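Local coordinates for putative fructose-aminoacid-6-phosphate deglycase (Bacillus subtilis, PDB 3EUA), which catalyses the conversion of a range of fructosamine 6-phosphates to glucose 6-phosphate and a free amino acid, at residues 215-221 with 316-322; 195-200 with 244-249; 37-41 with 205-210. All blocks are in the same frame, centred on the assembly; numbering follows the deposited sequence. Where two conformers were deposited one is given.

Contact 1: residues 215-221 with 316-322; sequences ILMEMQW and HPLSHRR
Residues 215-221 cover the end of helix 205-220, with a wider pi-type turn at 215-218, and W221 leaves it with positive phi (phi/psi 55°/44°). Residues 316-322 form an irregular loop containing a type I turn from P317 to H320; M219 and L318 set the register, CA atoms 4.8 Å apart. Q220 NE2 donates to H316 O (2.9 Å), and R321 NH2 makes a salt bridge to E218 OE2 (2.9 Å), of weak hydrogen-bond geometry, while R321 NH1 holds the turn through L318 O (2.7 Å) and H320 O (3.0 Å). The aromatic contacts centre on W221 (chi1 m), sandwiched between H316, whose edge meets one face (planes at 84°), and the R322 guanidinium, stacked flat on the other as a cation-pi pair, CZ 3.8 Å from the six-membered ring centroid. Apolar packing joins M219 CB to L318 CD2 (3.7 Å). E238 of the second subunit accepts hydrogen bonds from W221 NE1 and R322 NH2, and the C-terminal tail covers the end of helix 205-220 beside helix 288-313.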
# COMPACT_ATOMS: atom_id res chain seq x y z
N ILE A 215 7.45 14.46 5.16
CA ILE A 215 8.34 15.16 6.06
C ILE A 215 9.80 14.82 5.80
O ILE A 215 10.64 15.72 5.55
CB ILE A 215 8.01 14.91 7.55
CG1 ILE A 215 6.60 15.41 7.90
CG2 ILE A 215 9.11 15.53 8.42
CD1 ILE A 215 6.40 16.94 7.91
N LEU A 216 10.11 13.53 5.79
CA LEU A 216 11.50 13.13 5.67
C LEU A 216 12.10 13.28 4.28
O LEU A 216 13.05 14.03 4.12
CB LEU A 216 11.68 11.71 6.24
CG LEU A 216 11.37 11.64 7.77
CD1 LEU A 216 11.42 10.20 8.26
CD2 LEU A 216 12.32 12.52 8.63
N MSE A 217 11.54 12.60 3.29
CA MSE A 217 12.04 12.64 1.93
C MSE A 217 11.84 14.02 1.29
O MSE A 217 12.82 14.73 1.03
CB MSE A 217 11.38 11.53 1.09
CG MSE A 217 11.70 10.11 1.58
SE MSE A 217 10.87 8.70 0.58
CE MSE A 217 12.08 8.83 -1.08
N GLU A 218 10.59 14.41 1.11
CA GLU A 218 10.26 15.69 0.50
C GLU A 218 10.81 16.91 1.18
O GLU A 218 11.50 17.73 0.54
CB GLU A 218 8.75 15.88 0.43
CG GLU A 218 8.25 17.08 -0.36
CD GLU A 218 6.72 17.27 -0.25
OE1 GLU A 218 6.05 16.56 0.54
OE2 GLU A 218 6.21 18.18 -0.96
N MSE A 219 10.56 17.02 2.47
CA MSE A 219 10.88 18.25 3.20
C MSE A 219 12.17 18.32 3.99
O MSE A 219 12.47 19.35 4.57
CB MSE A 219 9.70 18.53 4.13
CG MSE A 219 8.35 18.58 3.40
SE MSE A 219 6.81 19.07 4.55
CE MSE A 219 5.30 18.44 3.45
N GLN A 220 12.94 17.24 3.99
CA GLN A 220 14.21 17.19 4.70
C GLN A 220 15.31 16.50 3.93
O GLN A 220 16.49 16.60 4.31
CB GLN A 220 14.02 16.46 6.05
CG GLN A 220 13.19 17.21 7.06
CD GLN A 220 13.88 18.46 7.56
OE1 GLN A 220 14.81 18.40 8.35
NE2 GLN A 220 13.42 19.61 7.10
N TRP A 221 14.97 15.85 2.82
CA TRP A 221 15.91 15.06 2.02
C TRP A 221 16.61 14.00 2.88
O TRP A 221 17.81 13.84 2.82
CB TRP A 221 16.93 15.91 1.28
CG TRP A 221 16.35 16.99 0.45
CD1 TRP A 221 15.09 17.05 -0.07
CD2 TRP A 221 17.07 18.07 -0.11
NE1 TRP A 221 14.95 18.18 -0.85
CE2 TRP A 221 16.16 18.83 -0.89
CE3 TRP A 221 18.39 18.52 0.01
CZ2 TRP A 221 16.53 20.00 -1.56
CZ3 TRP A 221 18.76 19.69 -0.66
CH2 TRP A 221 17.83 20.40 -1.42
N HIS A 316 17.17 23.28 7.67
CA HIS A 316 16.56 22.87 6.44
C HIS A 316 15.07 23.15 6.57
O HIS A 316 14.34 22.33 7.11
CB HIS A 316 16.77 21.38 6.23
CG HIS A 316 16.34 20.91 4.88
ND1 HIS A 316 17.20 20.29 4.00
CD2 HIS A 316 15.15 20.99 4.25
CE1 HIS A 316 16.53 19.98 2.90
NE2 HIS A 316 15.29 20.41 3.03
N PRO A 317 14.61 24.34 6.11
CA PRO A 317 13.19 24.61 6.26
C PRO A 317 12.28 23.59 5.58
O PRO A 317 12.60 23.09 4.49
CB PRO A 317 12.99 25.97 5.58
CG PRO A 317 14.34 26.62 5.55
CD PRO A 317 15.32 25.46 5.46
N LEU A 318 11.16 23.29 6.22
CA LEU A 318 10.20 22.33 5.64
C LEU A 318 9.63 22.77 4.31
O LEU A 318 9.18 21.92 3.53
CB LEU A 318 9.04 22.02 6.58
CG LEU A 318 9.28 21.22 7.88
CD1 LEU A 318 8.07 21.23 8.77
CD2 LEU A 318 9.72 19.77 7.64
N SER A 319 9.67 24.07 4.03
CA SER A 319 9.21 24.62 2.75
C SER A 319 10.22 24.50 1.62
O SER A 319 9.88 24.72 0.46
CB SER A 319 8.86 26.11 2.96
OG SER A 319 9.97 26.77 3.57
N HIS A 320 11.46 24.11 1.94
CA HIS A 320 12.49 24.02 0.93
C HIS A 320 12.27 22.89 -0.07
O HIS A 320 11.82 21.83 0.32
CB HIS A 320 13.85 23.86 1.60
CG HIS A 320 14.98 23.93 0.63
ND1 HIS A 320 15.41 25.12 0.08
CD2 HIS A 320 15.76 22.97 0.09
CE1 HIS A 320 16.42 24.88 -0.74
NE2 HIS A 320 16.64 23.58 -0.76
N ARG A 321 12.52 23.16 -1.36
CA ARG A 321 12.39 22.19 -2.42
C ARG A 321 13.44 22.47 -3.47
O ARG A 321 13.88 23.63 -3.64
CB ARG A 321 11.03 22.28 -3.12
CG ARG A 321 9.80 21.99 -2.26
CD ARG A 321 9.69 20.54 -1.76
NE ARG A 321 8.37 20.36 -1.12
CZ ARG A 321 8.02 20.79 0.08
NH1 ARG A 321 8.88 21.44 0.87
NH2 ARG A 321 6.78 20.59 0.53
N ARG A 322 13.85 21.44 -4.19
CA ARG A 322 14.77 21.60 -5.30
C ARG A 322 14.08 21.29 -6.60
O ARG A 322 14.51 21.75 -7.62
CB ARG A 322 16.02 20.77 -5.12
CG ARG A 322 15.84 19.32 -4.87
CD ARG A 322 17.20 18.73 -4.70
NE ARG A 322 17.16 17.41 -4.10
CZ ARG A 322 18.24 16.83 -3.59
NH1 ARG A 322 19.42 17.45 -3.59
NH2 ARG A 322 18.14 15.64 -3.01

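Contact 2: residues 195-200 with 244-249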
# COMPACT_ATOMS: atom_id res chain seq x y z
N ILE A 195 19.16 8.20 7.12
CA ILE A 195 17.97 7.39 6.92
C ILE A 195 17.22 7.21 8.23
O ILE A 195 17.80 6.97 9.27
CB ILE A 195 18.29 5.99 6.30
CG1 ILE A 195 16.99 5.24 6.00
CG2 ILE A 195 19.20 5.19 7.22
CD1 ILE A 195 17.12 4.01 5.11
N ILE A 196 15.90 7.35 8.17
CA ILE A 196 15.07 7.16 9.35
C ILE A 196 13.82 6.43 8.90
O ILE A 196 13.07 6.94 8.05
CB ILE A 196 14.63 8.47 10.02
CG1 ILE A 196 15.84 9.32 10.44
CG2 ILE A 196 13.71 8.13 11.24
CD1 ILE A 196 15.47 10.79 10.90
N TYR A 197 13.62 5.23 9.43
CA TYR A 197 12.43 4.44 9.11
C TYR A 197 11.26 4.85 9.97
O TYR A 197 11.43 5.42 11.04
CB TYR A 197 12.71 2.95 9.36
CG TYR A 197 13.59 2.30 8.35
CD1 TYR A 197 13.04 1.71 7.22
CD2 TYR A 197 14.97 2.26 8.49
CE1 TYR A 197 13.83 1.10 6.25
CE2 TYR A 197 15.78 1.64 7.52
CZ TYR A 197 15.20 1.05 6.41
OH TYR A 197 15.97 0.44 5.43
N THR A 198 10.05 4.62 9.47
CA THR A 198 8.86 4.80 10.24
C THR A 198 8.16 3.44 10.22
O THR A 198 8.47 2.57 9.35
CB THR A 198 7.91 5.90 9.72
OG1 THR A 198 7.41 5.53 8.42
CG2 THR A 198 8.60 7.27 9.70
N MSE A 199 7.27 3.23 11.17
CA MSE A 199 6.53 1.97 11.26
C MSE A 199 5.22 2.09 12.03
O MSE A 199 5.15 2.73 13.04
CB MSE A 199 7.43 0.91 11.88
CG MSE A 199 6.77 -0.39 12.11
SE MSE A 199 7.98 -1.90 12.24
CE MSE A 199 6.73 -2.69 13.09
N ALA A 200 4.17 1.47 11.51
CA ALA A 200 2.84 1.47 12.12
C ALA A 200 1.95 0.47 11.36
O ALA A 200 2.41 -0.15 10.38
CB ALA A 200 2.21 2.86 12.11
N VAL A 244 20.37 1.87 13.36
CA VAL A 244 19.31 2.24 12.42
C VAL A 244 18.15 2.96 13.13
O VAL A 244 17.49 2.38 13.97
CB VAL A 244 18.77 1.04 11.64
CG1 VAL A 244 17.73 1.53 10.57
CG2 VAL A 244 19.90 0.28 10.96
N PRO A 245 17.92 4.25 12.82
CA PRO A 245 16.79 4.92 13.44
C PRO A 245 15.39 4.48 12.95
O PRO A 245 15.12 4.39 11.73
CB PRO A 245 17.00 6.38 13.07
CG PRO A 245 18.39 6.50 12.62
CD PRO A 245 18.66 5.19 11.97
N PHE A 246 14.51 4.22 13.91
CA PHE A 246 13.12 3.85 13.67
C PHE A 246 12.17 4.70 14.47
O PHE A 246 12.37 4.86 15.68
CB PHE A 246 12.84 2.38 14.09
CG PHE A 246 12.99 1.37 12.95
CD1 PHE A 246 14.23 0.88 12.57
CD2 PHE A 246 11.87 0.92 12.28
CE1 PHE A 246 14.35 -0.06 11.54
CE2 PHE A 246 11.99 -0.01 11.23
CZ PHE A 246 13.23 -0.48 10.87
N ILE A 247 11.16 5.27 13.81
CA ILE A 247 10.09 5.99 14.46
C ILE A 247 8.96 4.98 14.45
O ILE A 247 8.54 4.52 13.38
CB ILE A 247 9.59 7.23 13.70
CG1 ILE A 247 10.64 8.34 13.67
CG2 ILE A 247 8.27 7.76 14.33
CD1 ILE A 247 10.25 9.44 12.68
N ILE A 248 8.46 4.64 15.63
CA ILE A 248 7.43 3.63 15.79
C ILE A 248 6.17 4.19 16.41
O ILE A 248 6.20 4.84 17.45
CB ILE A 248 7.98 2.52 16.68
CG1 ILE A 248 9.13 1.83 15.94
CG2 ILE A 248 6.85 1.55 17.12
CD1 ILE A 248 9.81 0.67 16.68
N LEU A 249 5.05 3.97 15.73
CA LEU A 249 3.78 4.49 16.19
C LEU A 249 2.88 3.40 16.72
O LEU A 249 2.73 2.36 16.11
CB LEU A 249 3.02 5.18 15.06
CG LEU A 249 3.79 6.25 14.30
CD1 LEU A 249 2.91 6.75 13.14
CD2 LEU A 249 4.29 7.37 15.22
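Two neighbouring parallel strands, 197-200 and 246-249, pair here in the buried middle of the parallel sheet of the second SIS domain. Their axes approach to 4.5 Å at 17°. Y197 pairs with F246, T198 with I247 and M199 with I248. Y197 receives and gives on the same edge, its N bonding P245 O (2.9 Å) and its O accepting I247 N (2.8 Å); M199 repeats the pattern, with a weak bond from its N to I247 O (2.9 Å) and a better one from L249 N to its O (3.0 Å). Helix 205-220 covers the face bearing T198 and I247, and helix 256-269 packs on M199 and I248, giving the alpha-beta-alpha sandwich of SIS domains. On the latter face the Y197 and F246 rings form an offset stack, centroids 4.9 Å apart, with Y197 CB over the F246 ring, and Y197 OH hydrogen-bonds to H223 of the second subunit. V244 CG1 lies 3.5 Å from Y197 CD2. Toward helix 205-220, I196 CG2 meets I247 CG1 at 3.9 Å.

Contact 3: residues 37-41 with 205-210; sequences SAIMY and YGVAYS
The 37-41 segment leaves a short helix and continues through a type I turn from A38 to Y41; residues 205-210 are regular helix. No hydrogen bond crosses, and A38 and G206 make the closest approach, CA to CA 4.6 Å. Y205 (chi1 t) comes first, presenting its ring edge, CD2, to Y41 CE2 at 3.8 Å; its hydroxyl is bonded to A226 O. At G206 the helix backbone meets Y41 and A38: G206 CA lies 3.7 Å from Y41 CG in an off-centre CH-pi contact, and G206 O is 3.5 Å from A38 CB. A CB here would clash with A38 O and Y41 CB, so its absence permits the close approach. One turn on, Y209 (chi1 t) offers CD2 to A38 CB at 4.0 Å. Its ring runs nearly parallel to that of Y41 (chi1 m), but slid aside, centroids 5.8 Å apart, and its hydroxyl bonds E231 of the second subunit. S210 CB closes the series, 3.7 Å from A38 CB. This is a junction between the two SIS domains: the turn, backed by strand 55-60 and helix 137-153 of the first, meets the start of helix 205-220, whose V207 packs on helix 288-313.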
# COMPACT_ATOMS: atom_id res chain seq x y z
N SER A 37 -3.19 11.73 -0.15
CA SER A 37 -3.62 10.34 -0.24
C SER A 37 -3.42 9.74 1.14
O SER A 37 -4.30 9.02 1.63
CB SER A 37 -2.81 9.56 -1.25
OG SER A 37 -3.20 8.20 -1.32
N ALA A 38 -2.29 10.05 1.78
CA ALA A 38 -1.99 9.47 3.11
C ALA A 38 -3.07 9.76 4.14
O ALA A 38 -3.36 8.91 4.98
CB ALA A 38 -0.66 9.95 3.62
N ILE A 39 -3.67 10.95 4.10
CA ILE A 39 -4.71 11.28 5.09
C ILE A 39 -5.95 10.42 4.94
O ILE A 39 -6.80 10.42 5.82
CB ILE A 39 -5.15 12.77 5.08
CG1 ILE A 39 -6.07 13.12 3.89
CG2 ILE A 39 -3.92 13.72 5.20
CD1 ILE A 39 -6.81 14.46 4.12
N MSE A 40 -6.08 9.70 3.84
CA MSE A 40 -7.25 8.84 3.61
C MSE A 40 -7.14 7.41 4.11
O MSE A 40 -8.14 6.67 4.10
CB MSE A 40 -7.59 8.82 2.14
CG MSE A 40 -8.23 10.13 1.66
SE MSE A 40 -8.35 10.25 -0.24
CE MSE A 40 -8.79 12.11 -0.26
N TYR A 41 -5.95 7.00 4.56
CA TYR A 41 -5.74 5.65 5.00
C TYR A 41 -6.65 5.30 6.19
O TYR A 41 -7.23 4.21 6.22
CB TYR A 41 -4.27 5.36 5.32
CG TYR A 41 -3.41 5.17 4.08
CD1 TYR A 41 -3.34 6.13 3.08
CD2 TYR A 41 -2.58 4.09 3.97
CE1 TYR A 41 -2.51 5.96 1.98
CE2 TYR A 41 -1.74 3.92 2.87
CZ TYR A 41 -1.71 4.85 1.88
OH TYR A 41 -0.89 4.70 0.78
N TYR A 205 -1.11 3.58 9.64
CA TYR A 205 -0.11 3.37 8.60
C TYR A 205 0.07 4.59 7.71
O TYR A 205 1.20 4.94 7.39
CB TYR A 205 -0.36 2.09 7.77
CG TYR A 205 0.74 1.93 6.71
CD1 TYR A 205 2.01 1.51 7.08
CD2 TYR A 205 0.52 2.27 5.38
CE1 TYR A 205 3.02 1.40 6.17
CE2 TYR A 205 1.56 2.15 4.43
CZ TYR A 205 2.80 1.72 4.85
OH TYR A 205 3.83 1.63 3.96
N GLY A 206 -1.00 5.28 7.33
CA GLY A 206 -0.87 6.48 6.48
C GLY A 206 -0.09 7.61 7.15
O GLY A 206 0.59 8.37 6.45
N VAL A 207 -0.14 7.69 8.49
CA VAL A 207 0.61 8.69 9.26
C VAL A 207 2.12 8.45 9.11
O VAL A 207 2.88 9.40 8.90
CB VAL A 207 0.18 8.72 10.78
CG1 VAL A 207 1.00 9.69 11.60
CG2 VAL A 207 -1.28 9.04 10.87
N ALA A 208 2.52 7.18 9.22
CA ALA A 208 3.89 6.76 9.02
C ALA A 208 4.30 7.03 7.57
O ALA A 208 5.37 7.60 7.28
CB ALA A 208 4.03 5.27 9.30
N TYR A 209 3.46 6.61 6.64
CA TYR A 209 3.75 6.81 5.21
C TYR A 209 3.98 8.29 4.90
O TYR A 209 4.98 8.66 4.25
CB TYR A 209 2.63 6.20 4.36
CG TYR A 209 2.75 6.44 2.86
CD1 TYR A 209 3.74 5.79 2.10
CD2 TYR A 209 1.86 7.24 2.20
CE1 TYR A 209 3.83 5.99 0.73
CE2 TYR A 209 1.96 7.46 0.82
CZ TYR A 209 2.93 6.82 0.10
OH TYR A 209 3.04 7.06 -1.28
N SER A 210 3.07 9.14 5.37
CA SER A 210 3.20 10.58 5.13
C SER A 210 4.47 11.11 5.75
O SER A 210 5.20 11.90 5.17
CB SER A 210 1.99 11.32 5.74
OG SER A 210 1.99 12.65 5.26

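Helix 205-220 ties the three contacts together. Its first turns meet the N-terminal SIS domain in contact 3, about 4 Å from the centre of the chain, and its last turn meets the C-terminal tail in contact 1; the two contact centres lie 18 Å apart. Contact 2, with its centre 14 Å from contact 3 and 18 Å from contact 1, is in the sheet that this helix covers: strand 197-200 directly precedes it, and L249 packs on V207 while L216 reaches I196. Along the chain, contact 3 closes before contact 1 opens, and contact 2 crosses both. One helix therefore links domain junction, sheet and tail, and all three contacts also reach the second subunit.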